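Local coordinates for protein 4-hydroxybutyrate CoA-transferase (Porphyromonas gingivalis, PDB 3D3U) that probably transfers coenzyme A between carboxylic acids such as acetate and 4-hydroxybutyrate, at residues A[31-36]-A[268-273]. Residues are numbered along the deposited sequence; the frame is centred on the assembly and turned at random.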
loop_
_atom_site.group_PDB
_atom_site.type_symbol
_atom_site.label_atom_id
_atom_site.label_comp_id
_atom_site.label_asym_id
_atom_site.label_seq_id
_atom_site.Cartn_x
_atom_site.Cartn_y
_atom_site.Cartn_z
ATOM N N GLY A 31 -3.039 -5.371 -12.661
ATOM C CA GLY A 31 -1.983 -5.145 -11.580
ATOM C C GLY A 31 -2.290 -3.767 -11.057
ATOM O O GLY A 31 -3.074 -3.008 -11.724
ATOM N N HIS A 32 -1.795 -3.382 -9.878
ATOM C CA HIS A 32 -2.447 -2.104 -9.436
ATOM C C HIS A 32 -1.583 -0.947 -9.161
ATOM O O HIS A 32 -0.437 -1.098 -9.280
ATOM C CB HIS A 32 -3.577 -2.277 -8.378
ATOM C CG HIS A 32 -3.078 -2.195 -6.972
ATOM N ND1 HIS A 32 -1.836 -2.704 -6.615
ATOM C CD2 HIS A 32 -3.610 -1.616 -5.864
ATOM C CE1 HIS A 32 -1.652 -2.456 -5.316
ATOM N NE2 HIS A 32 -2.701 -1.790 -4.849
ATOM N N ALA A 33 -2.210 0.213 -8.897
ATOM C CA ALA A 33 -1.584 1.425 -8.330
ATOM C C ALA A 33 -0.928 2.083 -9.530
ATOM O O ALA A 33 -1.644 2.428 -10.485
ATOM C CB ALA A 33 -0.586 1.116 -7.188
ATOM N N ALA A 34 0.401 2.250 -9.530
ATOM C CA ALA A 34 1.064 3.015 -10.592
ATOM C C ALA A 34 1.526 2.055 -11.641
ATOM O O ALA A 34 2.129 2.529 -12.607
ATOM C CB ALA A 34 2.223 3.832 -10.077
ATOM N N ALA A 35 1.171 0.761 -11.505
ATOM C CA ALA A 35 1.554 -0.257 -12.438
ATOM C C ALA A 35 0.359 -0.746 -13.153
ATOM O O ALA A 35 0.429 -1.814 -13.767
ATOM C CB ALA A 35 2.199 -1.425 -11.752
ATOM N N ALA A 36 -0.734 0.006 -13.043
ATOM C CA ALA A 36 -2.045 -0.261 -13.644
ATOM C C ALA A 36 -1.919 -0.169 -15.188
ATOM O O ALA A 36 -1.258 0.749 -15.685
ATOM C CB ALA A 36 -3.016 0.782 -13.133
ATOM N N THR A 268 9.084 -2.906 0.744
ATOM C CA THR A 268 7.613 -2.942 0.580
ATOM C C THR A 268 6.965 -3.927 -0.486
ATOM O O THR A 268 7.538 -4.916 -1.083
ATOM C CB THR A 268 7.021 -1.501 0.303
ATOM O OG1 THR A 268 7.731 -0.823 -0.745
ATOM C CG2 THR A 268 7.286 -0.595 1.415
ATOM N N SER A 269 5.727 -3.544 -0.769
ATOM C CA SER A 269 4.796 -4.289 -1.535
ATOM C C SER A 269 4.371 -3.334 -2.609
ATOM O O SER A 269 3.919 -3.764 -3.618
ATOM C CB SER A 269 3.612 -4.659 -0.653
ATOM O OG SER A 269 2.953 -5.772 -1.166
ATOM N N LEU A 270 4.523 -2.050 -2.434
ATOM C CA LEU A 270 4.369 -1.140 -3.559
ATOM C C LEU A 270 4.911 0.203 -3.240
ATOM O O LEU A 270 5.208 0.514 -2.094
ATOM C CB LEU A 270 2.913 -0.971 -4.003
ATOM C CG LEU A 270 1.847 -0.578 -2.995
ATOM C CD1 LEU A 270 0.837 0.199 -3.738
ATOM C CD2 LEU A 270 1.214 -1.848 -2.401
ATOM N N ILE A 271 5.001 0.990 -4.304
ATOM C CA ILE A 271 5.594 2.342 -4.349
ATOM C C ILE A 271 4.924 3.277 -5.377
ATOM O O ILE A 271 4.746 2.906 -6.520
ATOM C CB ILE A 271 7.027 2.217 -4.788
ATOM C CG1 ILE A 271 7.774 1.129 -4.047
ATOM C CG2 ILE A 271 7.752 3.541 -4.633
ATOM C CD1 ILE A 271 9.204 1.005 -4.685
ATOM N N PHE A 272 4.622 4.510 -5.039
ATOM C CA PHE A 272 4.293 5.472 -6.066
ATOM C C PHE A 272 4.609 6.866 -5.631
ATOM O O PHE A 272 4.799 7.092 -4.433
ATOM C CB PHE A 272 2.861 5.403 -6.347
ATOM C CG PHE A 272 1.972 5.261 -5.111
ATOM C CD1 PHE A 272 1.616 3.974 -4.609
ATOM C CD2 PHE A 272 1.350 6.376 -4.550
ATOM C CE1 PHE A 272 0.735 3.845 -3.482
ATOM C CE2 PHE A 272 0.456 6.247 -3.469
ATOM C CZ PHE A 272 0.180 4.997 -2.927
ATOM N N GLY A 273 4.702 7.817 -6.548
ATOM C CA GLY A 273 5.099 9.154 -6.143
ATOM C C GLY A 273 5.562 9.892 -7.352
ATOM O O GLY A 273 4.996 9.770 -8.463
#
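L270 and F272, which face H32, A33 and A34, both hold CG between the backbone N and the carbonyl carbon (chi1 53° and 42°). In L270, chi2 of 149° then sets CD1 3.8 Å from A33 CB. The same CD1 lies 4.0 Å from H32 CE1. L270 CD2 is almost as near, so both methyls come to H32 CE1 from the same side, and the imidazole and leucine side chains cross at about a right angle. A33 CB also sits 4.0 Å above the H32 ring plane, over its centre. L270 CD1 reaches the edge of the F272 ring, in its plane. The chi1 of F272 directs that ring toward A33, a loose contact of 4.4 Å from F272 CD1 to A33 CB. Residues 32-35 form a type II' beta turn, with A33 at positive phi and a weak A35 N to H32 O bond of 3.3 Å. This turn follows strand 27-30 of the parallel six-stranded sheet, whereas 268-273 follows strand 266-268 of the mixed sheet, so the contact joins the C-terminal ends of strands from two alpha/beta units. The backbone of F272 places its CB 4.1 Å from A34 CB, and its ring meets F62 edge-to-face. No hydrogen bond links the segments; S138 OG bonds to H32 O, and the backbone N of G273 hydrogen-bonds to Y278 OH.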